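PDB 1RVK: isomerase/lactonizing enzyme from Agrobacterium tumefaciens, which is of unproven function but binds magnesium as an enolase-superfamily member, and probably abstracts a proton next to a substrate carboxylate to form a metal-stabilised enolate. Local coordinates for residues L346-D351 and G368-F373; V8-T13 and E34-T39; G140-G145 and V177-D182. All blocks are in the same frame, centred on the assembly; numbering follows the deposited sequence.

Interaction 1: L346-D351 and G368-F373; sequences LKSLSD and GEDIDF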
loop_
_atom_site.group_PDB
_atom_site.type_symbol
_atom_site.label_atom_id
_atom_site.label_comp_id
_atom_site.label_asym_id
_atom_site.label_seq_id
_atom_site.Cartn_x
_atom_site.Cartn_y
_atom_site.Cartn_z
ATOM N N LEU A 346 -15.422 9.271 -4.339
ATOM C CA LEU A 346 -14.612 9.503 -5.532
ATOM C C LEU A 346 -15.516 9.312 -6.751
ATOM O O LEU A 346 -16.218 8.309 -6.848
ATOM C CB LEU A 346 -13.444 8.508 -5.573
ATOM C CG LEU A 346 -12.034 9.020 -5.257
ATOM C CD1 LEU A 346 -12.062 10.061 -4.159
ATOM C CD2 LEU A 346 -11.147 7.839 -4.876
ATOM N N LYS A 347 -15.501 10.267 -7.673
ATOM C CA LYS A 347 -16.350 10.188 -8.862
ATOM C C LYS A 347 -15.887 9.160 -9.891
ATOM O O LYS A 347 -16.697 8.630 -10.652
ATOM C CB LYS A 347 -16.446 11.560 -9.538
ATOM C CG LYS A 347 -17.057 12.658 -8.676
ATOM C CD LYS A 347 -17.249 13.930 -9.499
ATOM C CE LYS A 347 -17.880 15.047 -8.690
ATOM N NZ LYS A 347 -16.994 15.491 -7.587
ATOM N N SER A 348 -14.585 8.889 -9.917
ATOM C CA SER A 348 -14.008 7.931 -10.862
ATOM C C SER A 348 -12.903 7.164 -10.153
ATOM O O SER A 348 -12.439 7.586 -9.095
ATOM C CB SER A 348 -13.406 8.663 -12.066
ATOM O OG SER A 348 -14.362 9.491 -12.706
ATOM N N LEU A 349 -12.479 6.050 -10.741
ATOM C CA LEU A 349 -11.414 5.242 -10.155
ATOM C C LEU A 349 -10.056 5.886 -10.380
ATOM O O LEU A 349 -9.803 6.489 -11.423
ATOM C CB LEU A 349 -11.381 3.841 -10.774
ATOM C CG LEU A 349 -12.524 2.862 -10.498
ATOM C CD1 LEU A 349 -12.559 2.530 -9.020
ATOM C CD2 LEU A 349 -13.845 3.460 -10.955
ATOM N N SER A 350 -9.180 5.756 -9.395
ATOM C CA SER A 350 -7.839 6.299 -9.514
ATOM C C SER A 350 -6.974 5.287 -10.252
ATOM O O SER A 350 -5.933 5.642 -10.803
ATOM C CB SER A 350 -7.228 6.556 -8.133
ATOM O OG SER A 350 -7.918 7.580 -7.441
ATOM N N ASP A 351 -7.422 4.033 -10.277
ATOM C CA ASP A 351 -6.648 2.968 -10.908
ATOM C C ASP A 351 -7.425 2.026 -11.827
ATOM O O ASP A 351 -7.491 0.820 -11.583
ATOM C CB ASP A 351 -5.950 2.147 -9.819
ATOM C CG ASP A 351 -6.925 1.558 -8.812
ATOM O OD1 ASP A 351 -8.130 1.888 -8.874
ATOM O OD2 ASP A 351 -6.487 0.766 -7.952
ATOM N N GLY A 368 -4.539 13.043 -8.943
ATOM C CA GLY A 368 -5.602 12.628 -9.839
ATOM C C GLY A 368 -6.819 11.990 -9.202
ATOM O O GLY A 368 -7.592 11.316 -9.884
ATOM N N GLU A 369 -7.005 12.183 -7.903
ATOM C CA GLU A 369 -8.171 11.613 -7.249
ATOM C C GLU A 369 -9.362 12.513 -7.590
ATOM O O GLU A 369 -9.356 13.712 -7.304
ATOM C CB GLU A 369 -7.936 11.506 -5.736
ATOM C CG GLU A 369 -6.723 10.624 -5.399
ATOM C CD GLU A 369 -6.566 10.315 -3.917
ATOM O OE1 GLU A 369 -6.567 11.254 -3.098
ATOM O OE2 GLU A 369 -6.423 9.122 -3.567
ATOM N N ASP A 370 -10.360 11.923 -8.239
ATOM C CA ASP A 370 -11.569 12.633 -8.671
ATOM C C ASP A 370 -12.506 12.750 -7.471
ATOM O O ASP A 370 -13.478 12.004 -7.343
ATOM C CB ASP A 370 -12.234 11.837 -9.801
ATOM C CG ASP A 370 -13.192 12.672 -10.630
ATOM O OD1 ASP A 370 -13.783 12.115 -11.580
ATOM O OD2 ASP A 370 -13.353 13.877 -10.340
ATOM N N ILE A 371 -12.204 13.707 -6.599
ATOM C CA ILE A 371 -12.953 13.907 -5.367
ATOM C C ILE A 371 -14.369 14.461 -5.492
ATOM O O ILE A 371 -14.600 15.478 -6.146
ATOM C CB ILE A 371 -12.149 14.810 -4.410
ATOM C CG1 ILE A 371 -10.738 14.236 -4.246
ATOM C CG2 ILE A 371 -12.846 14.898 -3.059
ATOM C CD1 ILE A 371 -9.793 15.118 -3.466
ATOM N N ASP A 372 -15.313 13.777 -4.854
ATOM C CA ASP A 372 -16.707 14.209 -4.858
ATOM C C ASP A 372 -16.871 15.061 -3.604
ATOM O O ASP A 372 -17.300 14.567 -2.561
ATOM C CB ASP A 372 -17.648 13.001 -4.791
ATOM C CG ASP A 372 -19.102 13.370 -5.067
ATOM O OD1 ASP A 372 -19.491 14.529 -4.808
ATOM O OD2 ASP A 372 -19.863 12.494 -5.532
ATOM N N PHE A 373 -16.514 16.338 -3.704
ATOM C CA PHE A 373 -16.605 17.243 -2.562
ATOM C C PHE A 373 -18.028 17.401 -2.036
ATOM O O PHE A 373 -18.235 17.603 -0.837
ATOM C CB PHE A 373 -16.029 18.614 -2.923
ATOM C CG PHE A 373 -14.563 18.584 -3.245
ATOM C CD1 PHE A 373 -14.127 18.428 -4.558
ATOM C CD2 PHE A 373 -13.615 18.679 -2.232
ATOM C CE1 PHE A 373 -12.769 18.367 -4.857
ATOM C CE2 PHE A 373 -12.253 18.619 -2.519
ATOM C CZ PHE A 373 -11.829 18.462 -3.836
HETATM O O HOH W 1 -17.828 17.916 -6.318
HETATM O O HOH W 2 -10.068 9.054 -8.436
HETATM O O HOH W 3 -6.798 7.037 -4.981
#

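Interaction 2: V8-T13 and E34-T39; sequences VRVFRT and EQAMLT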
loop_
_atom_site.group_PDB
_atom_site.type_symbol
_atom_site.label_atom_id
_atom_site.label_comp_id
_atom_site.label_asym_id
_atom_site.label_seq_id
_atom_site.Cartn_x
_atom_site.Cartn_y
_atom_site.Cartn_z
ATOM N N VAL A 8 -8.774 19.621 8.164
ATOM C CA VAL A 8 -9.161 18.220 8.153
ATOM C C VAL A 8 -10.679 18.134 8.160
ATOM O O VAL A 8 -11.342 18.768 8.979
ATOM C CB VAL A 8 -8.619 17.468 9.388
ATOM C CG1 VAL A 8 -9.151 16.034 9.402
ATOM C CG2 VAL A 8 -7.095 17.464 9.364
ATOM N N ARG A 9 -11.221 17.356 7.231
ATOM C CA ARG A 9 -12.659 17.163 7.132
ATOM C C ARG A 9 -12.941 15.678 7.271
ATOM O O ARG A 9 -12.481 14.869 6.462
ATOM C CB ARG A 9 -13.178 17.669 5.780
ATOM C CG ARG A 9 -13.062 19.176 5.598
ATOM C CD ARG A 9 -13.525 19.606 4.216
ATOM N NE ARG A 9 -13.632 21.059 4.107
ATOM C CZ ARG A 9 -12.604 21.899 4.179
ATOM N NH1 ARG A 9 -11.373 21.438 4.357
ATOM N NH2 ARG A 9 -12.809 23.207 4.080
ATOM N N VAL A 10 -13.680 15.321 8.315
ATOM C CA VAL A 10 -14.028 13.930 8.553
ATOM C C VAL A 10 -15.442 13.698 8.042
ATOM O O VAL A 10 -16.349 14.491 8.306
ATOM C CB VAL A 10 -13.960 13.586 10.058
ATOM C CG1 VAL A 10 -14.234 12.103 10.271
ATOM C CG2 VAL A 10 -12.587 13.951 10.607
ATOM N N PHE A 11 -15.623 12.614 7.297
ATOM C CA PHE A 11 -16.927 12.284 6.743
ATOM C C PHE A 11 -17.149 10.782 6.817
ATOM O O PHE A 11 -16.227 10.027 7.134
ATOM C CB PHE A 11 -17.015 12.742 5.287
ATOM C CG PHE A 11 -16.002 12.094 4.385
ATOM C CD1 PHE A 11 -14.685 12.543 4.358
ATOM C CD2 PHE A 11 -16.364 11.019 3.575
ATOM C CE1 PHE A 11 -13.739 11.931 3.534
ATOM C CE2 PHE A 11 -15.428 10.399 2.749
ATOM C CZ PHE A 11 -14.111 10.856 2.729
ATOM N N ARG A 12 -18.373 10.351 6.519
ATOM C CA ARG A 12 -18.713 8.933 6.559
ATOM C C ARG A 12 -18.781 8.327 5.158
ATOM O O ARG A 12 -19.455 8.856 4.277
ATOM C CB ARG A 12 -20.072 8.729 7.239
ATOM C CG ARG A 12 -20.299 9.567 8.488
ATOM C CD ARG A 12 -21.791 9.645 8.821
ATOM N NE ARG A 12 -22.100 10.742 9.738
ATOM C CZ ARG A 12 -21.726 10.781 11.014
ATOM N NH1 ARG A 12 -21.027 9.780 11.534
ATOM N NH2 ARG A 12 -22.044 11.824 11.770
ATOM N N THR A 13 -18.075 7.219 4.961
ATOM C CA THR A 13 -18.091 6.515 3.687
ATOM C C THR A 13 -18.813 5.187 3.931
ATOM O O THR A 13 -18.663 4.577 4.989
ATOM C CB THR A 13 -16.658 6.242 3.162
ATOM O OG1 THR A 13 -16.732 5.554 1.908
ATOM C CG2 THR A 13 -15.870 5.390 4.147
ATOM N N GLU A 34 -15.794 6.217 9.313
ATOM C CA GLU A 34 -15.280 7.578 9.290
ATOM C C GLU A 34 -13.966 7.652 8.519
ATOM O O GLU A 34 -13.036 6.884 8.773
ATOM C CB GLU A 34 -15.069 8.093 10.712
ATOM C CG GLU A 34 -16.349 8.491 11.426
ATOM C CD GLU A 34 -16.083 9.075 12.800
ATOM O OE1 GLU A 34 -15.005 9.677 12.991
ATOM O OE2 GLU A 34 -16.955 8.948 13.685
ATOM N N GLN A 35 -13.903 8.580 7.572
ATOM C CA GLN A 35 -12.714 8.786 6.756
ATOM C C GLN A 35 -12.331 10.257 6.879
ATOM O O GLN A 35 -13.197 11.110 7.035
ATOM C CB GLN A 35 -13.011 8.449 5.292
ATOM C CG GLN A 35 -11.847 8.701 4.341
ATOM C CD GLN A 35 -10.670 7.770 4.584
ATOM O OE1 GLN A 35 -9.598 7.948 4.011
ATOM N NE2 GLN A 35 -10.872 6.765 5.429
ATOM N N ALA A 36 -11.042 10.560 6.811
ATOM C CA ALA A 36 -10.617 11.947 6.921
ATOM C C ALA A 36 -9.911 12.431 5.661
ATOM O O ALA A 36 -9.203 11.672 4.997
ATOM C CB ALA A 36 -9.702 12.120 8.129
HETATM N N MSE A 37 -10.126 13.697 5.325
HETATM C CA MSE A 37 -9.475 14.291 4.170
HETATM C C MSE A 37 -8.688 15.494 4.663
HETATM O O MSE A 37 -9.239 16.374 5.332
HETATM C CB MSE A 37 -10.489 14.737 3.109
HETATM C CG MSE A 37 -9.832 15.423 1.900
HETATM SE SE MSE A 37 -11.041 15.959 0.458
HETATM C CE MSE A 37 -11.959 17.398 1.376
ATOM N N LEU A 38 -7.396 15.505 4.355
ATOM C CA LEU A 38 -6.520 16.601 4.740
ATOM C C LEU A 38 -6.398 17.540 3.544
ATOM O O LEU A 38 -6.152 17.091 2.421
ATOM C CB LEU A 38 -5.138 16.061 5.119
ATOM C CG LEU A 38 -4.039 17.022 5.605
ATOM C CD1 LEU A 38 -3.599 17.940 4.488
ATOM C CD2 LEU A 38 -4.539 17.817 6.794
ATOM N N THR A 39 -6.583 18.835 3.781
ATOM C CA THR A 39 -6.467 19.832 2.718
ATOM C C THR A 39 -5.443 20.902 3.092
ATOM O O THR A 39 -5.458 21.429 4.204
ATOM C CB THR A 39 -7.819 20.544 2.438
ATOM O OG1 THR A 39 -8.754 19.616 1.867
ATOM C CG2 THR A 39 -7.618 21.704 1.472
HETATM O O HOH W 4 -10.152 18.721 4.021
HETATM O O HOH W 5 -19.353 8.475 13.083
#

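Interaction 3: G140-G145 and V177-D182; sequences GDELEG and VSWAPD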
loop_
_atom_site.group_PDB
_atom_site.type_symbol
_atom_site.label_atom_id
_atom_site.label_comp_id
_atom_site.label_asym_id
_atom_site.label_seq_id
_atom_site.Cartn_x
_atom_site.Cartn_y
_atom_site.Cartn_z
ATOM N N GLY A 140 -7.300 -14.604 4.576
ATOM C CA GLY A 140 -8.318 -15.637 4.638
ATOM C C GLY A 140 -9.366 -15.398 5.709
ATOM O O GLY A 140 -9.150 -14.643 6.660
ATOM N N ASP A 141 -10.513 -16.049 5.559
ATOM C CA ASP A 141 -11.595 -15.909 6.523
ATOM C C ASP A 141 -12.265 -17.252 6.784
ATOM O O ASP A 141 -11.706 -18.308 6.480
ATOM C CB ASP A 141 -12.631 -14.891 6.024
ATOM C CG ASP A 141 -13.092 -15.162 4.601
ATOM O OD1 ASP A 141 -13.476 -16.311 4.299
ATOM O OD2 ASP A 141 -13.079 -14.219 3.779
ATOM N N GLU A 142 -13.456 -17.207 7.368
ATOM C CA GLU A 142 -14.208 -18.417 7.661
ATOM C C GLU A 142 -15.604 -18.290 7.058
ATOM O O GLU A 142 -16.568 -18.884 7.543
ATOM C CB GLU A 142 -14.271 -18.634 9.175
ATOM C CG GLU A 142 -12.904 -18.937 9.783
ATOM C CD GLU A 142 -12.940 -19.089 11.290
ATOM O OE1 GLU A 142 -13.035 -18.061 11.996
ATOM O OE2 GLU A 142 -12.874 -20.240 11.769
ATOM N N LEU A 143 -15.684 -17.506 5.984
ATOM C CA LEU A 143 -16.931 -17.267 5.263
ATOM C C LEU A 143 -17.115 -18.308 4.167
ATOM O O LEU A 143 -16.294 -18.419 3.258
ATOM C CB LEU A 143 -16.917 -15.873 4.628
ATOM C CG LEU A 143 -17.138 -14.638 5.509
ATOM C CD1 LEU A 143 -16.466 -14.808 6.846
ATOM C CD2 LEU A 143 -16.603 -13.409 4.791
ATOM N N GLU A 144 -18.200 -19.068 4.252
ATOM C CA GLU A 144 -18.481 -20.095 3.260
ATOM C C GLU A 144 -18.507 -19.478 1.863
ATOM O O GLU A 144 -19.229 -18.511 1.618
ATOM C CB GLU A 144 -19.822 -20.756 3.576
ATOM C CG GLU A 144 -20.061 -22.067 2.855
ATOM C CD GLU A 144 -21.316 -22.764 3.341
ATOM O OE1 GLU A 144 -21.437 -22.984 4.565
ATOM O OE2 GLU A 144 -22.180 -23.095 2.504
ATOM N N GLY A 145 -17.706 -20.031 0.956
ATOM C CA GLY A 145 -17.658 -19.516 -0.402
ATOM C C GLY A 145 -16.772 -18.291 -0.567
ATOM O O GLY A 145 -16.572 -17.809 -1.682
ATOM N N VAL A 177 -8.572 -15.646 13.084
ATOM C CA VAL A 177 -9.209 -16.816 12.475
ATOM C C VAL A 177 -8.927 -17.946 13.461
ATOM O O VAL A 177 -7.773 -18.241 13.768
ATOM C CB VAL A 177 -8.612 -17.171 11.089
ATOM C CG1 VAL A 177 -8.992 -18.604 10.704
ATOM C CG2 VAL A 177 -9.146 -16.210 10.034
ATOM N N SER A 178 -9.997 -18.549 13.965
ATOM C CA SER A 178 -9.936 -19.624 14.953
ATOM C C SER A 178 -8.704 -20.525 14.989
ATOM O O SER A 178 -7.985 -20.570 15.986
ATOM C CB SER A 178 -11.181 -20.507 14.818
ATOM O OG SER A 178 -12.363 -19.746 14.988
ATOM N N TRP A 179 -8.472 -21.246 13.900
ATOM C CA TRP A 179 -7.365 -22.194 13.815
ATOM C C TRP A 179 -6.030 -21.656 13.293
ATOM O O TRP A 179 -5.022 -22.363 13.328
ATOM C CB TRP A 179 -7.796 -23.365 12.933
ATOM C CG TRP A 179 -8.302 -22.909 11.594
ATOM C CD1 TRP A 179 -9.599 -22.652 11.246
ATOM C CD2 TRP A 179 -7.510 -22.598 10.443
ATOM N NE1 TRP A 179 -9.662 -22.200 9.949
ATOM C CE2 TRP A 179 -8.393 -22.158 9.432
ATOM C CE3 TRP A 179 -6.137 -22.648 10.167
ATOM C CZ2 TRP A 179 -7.948 -21.771 8.164
ATOM C CZ3 TRP A 179 -5.695 -22.262 8.903
ATOM C CH2 TRP A 179 -6.600 -21.831 7.920
ATOM N N ALA A 180 -6.017 -20.415 12.822
ATOM C CA ALA A 180 -4.802 -19.822 12.260
ATOM C C ALA A 180 -3.712 -19.474 13.276
ATOM O O ALA A 180 -3.996 -19.197 14.442
ATOM C CB ALA A 180 -5.172 -18.579 11.450
ATOM N N PRO A 181 -2.442 -19.480 12.836
ATOM C CA PRO A 181 -2.028 -19.806 11.466
ATOM C C PRO A 181 -1.674 -21.282 11.322
ATOM O O PRO A 181 -1.436 -21.971 12.314
ATOM C CB PRO A 181 -0.819 -18.909 11.262
ATOM C CG PRO A 181 -0.151 -18.998 12.607
ATOM C CD PRO A 181 -1.319 -18.891 13.592
ATOM N N ASP A 182 -1.630 -21.762 10.085
ATOM C CA ASP A 182 -1.292 -23.158 9.818
ATOM C C ASP A 182 -0.527 -23.235 8.497
ATOM O O ASP A 182 -1.101 -23.013 7.429
ATOM C CB ASP A 182 -2.572 -23.998 9.741
ATOM C CG ASP A 182 -2.294 -25.487 9.683
ATOM O OD1 ASP A 182 -1.532 -25.923 8.797
ATOM O OD2 ASP A 182 -2.846 -26.225 10.522
HETATM O O HOH W 6 -11.498 -21.060 7.318
#

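Interaction 1: L346-D351 and G368-F373
The carboxylate of Asp370 is met by Ser348: Ser348 OG donates to Asp370 OD1 over 2.9 Å, meeting the anti lone pair of OD1, the one turned away from OD2. Lys347 CB also lies 3.4 Å from Asp370 OD1, and the lysine chain crosses the aspartate at about a right angle. CG anti to the backbone N (chi1 -161°) puts the Asp370 carboxylate carbon 3.6 Å from Lys347 CB. The Phe373 ring has Ile371 CG2 3.6 Å above its plane and over its centre; His49 meets the same ring edge-to-face.

The backbone motif is a single beta bridge, Leu346 with Ile371, beside an inverse gamma turn centred on Asp370. It ties together two loops that flank strand 358-360 in the closing part of the barrel domain. Lys347 N donates to Asp370 O at 2.7 Å with an N-H...O angle of 161°, and Leu346 CA leans on the same oxygen. Ile371 points its CB away from 346-351, and its side chain packs on Phe51 and Met37 of the N-terminal domain.

Lys347 runs out extended and bends only at its last torsion (chi4 65°), which brings NZ to 2.8 Å from Ile371 O. The salt bridge from Lys347 NZ to Asp372 OD1 is long, 3.9 Å; the same oxygen caps helix 373-378 by accepting from Phe375 N. A water accepts from Lys347 NZ and, weakly, from Phe373 N. Ser350 OG shares one water with Ser348 O and Asp370 N, and a second water at 2.8 Å from Ser350 OG donates to Glu369 OE2.

Interaction 2: V8-T13 and E34-T39
Val8 starts the pairing with both methyls in use: CG2 touches Leu38 CD2 at 3.6 Å, while CG1 reaches Ala36 CB on the same face of the sheet. Arg9, on the other face, forms a hydrogen-bonded pair with Met37, a selenomethionine in this model. Arg9 N gives a nearly straight bond to Met37 O (167° at the hydrogen), and Met37 N returns one to Arg9 O. Their side chains lie side by side, Arg9 CD 3.9 Å from Met37 CE. A water at the edge of the Arg9 guanidinium, in plane, accepts from NH1, donates to Met37 O and is hydrogen-bonded to Thr39 OG1, which also bonds His49; Glu7 is the salt-bridge partner of NH1.

Val10 goes back to the Val8 face in a non-hydrogen-bonded pair with Ala36, its CG1 3.7 Å from Glu34 OE1. The two strands are the first and central ones of the antiparallel three-stranded sheet of the N-terminal capping domain.

Phe11 N donates to Gln35 O (2.9 Å) and Gln35 N to Phe11 O (2.8 Å). Phe11 CG sits between its backbone N and carbonyl carbon (chi1 61°). The two side chains lie side by side, Gln35 CG 3.5 Å from Phe11 CZ and Gln35 CB in a CH-pi contact over one ring face, offset toward the rim. Arg12 pairs with Glu34 across a non-hydrogen-bonded position; a water donates to Glu34 OE2 and accepts weakly from Arg12 NH1. Thr13 CG2 touches Gln35 CB, while its OG1 bonds Asp344.

Interaction 3: G140-G145 and V177-D182
Glu142 presents both carboxylate oxygens to one serine hydroxyl: Ser178 OG stands 3.3 Å from Glu142 OE2 and 3.5 Å from Glu142 OE1; both bonds are weak, and which oxygen takes the one proton is not settled. The glutamate gets there extended, its CD anti to CA (chi2 177°), and on the way its CG passes 4.0 Å from Val177 CG1, the two side chains sliding past each other in opposite directions. The other methyl of Val177, CG2, rests 3.7 Å from Gly140 O, a carbonyl that also accepts from His26.

These are loops that follow the first two strands of the barrel, 130-137 and 167-171, so they meet on the rim at the C-terminal ends of the strands, the end where enolase-superfamily barrels carry their active sites. His26 belongs to the hairpin strand 25-28, which brings the N-terminal domain to this rim.

Within 140-145, Asp141 folds the chain as an Asx turn: OD1 takes the N-H of Leu143 at 3.0 Å, approached from 47° out of the carboxylate plane, while OD2 bonds His334. Within 177-182, Val177 CG1 sits over one face of the Trp179 ring, 3.7 Å above the plane and offset toward the ring's edge atoms. At the indole edge, in plane, a water accepts weakly from Trp179 NE1 and donates to Asp141 O at 2.9 Å.

Interactions 1 and 2 adjoin, their centres 14 Å apart, and Met37 joins them: its SE lies 4.1 Å from Ile371 CG2 and its CE 4.1 Å from Phe373 CE2. Through this packing the chain's closing loop and last helix lie against the sheet of the N-terminal domain, so the two domains meet here. Interaction 3 stands apart at the barrel mouth, its centre 34 Å from interaction 1 and 32 Å from interaction 2, with nearest atoms about 20 and 18 Å away. It is a rim contact near the active-site end: Gly140 is about 14 Å from the magnesium ion, which is bound at Asp206, Glu232 and Glu258.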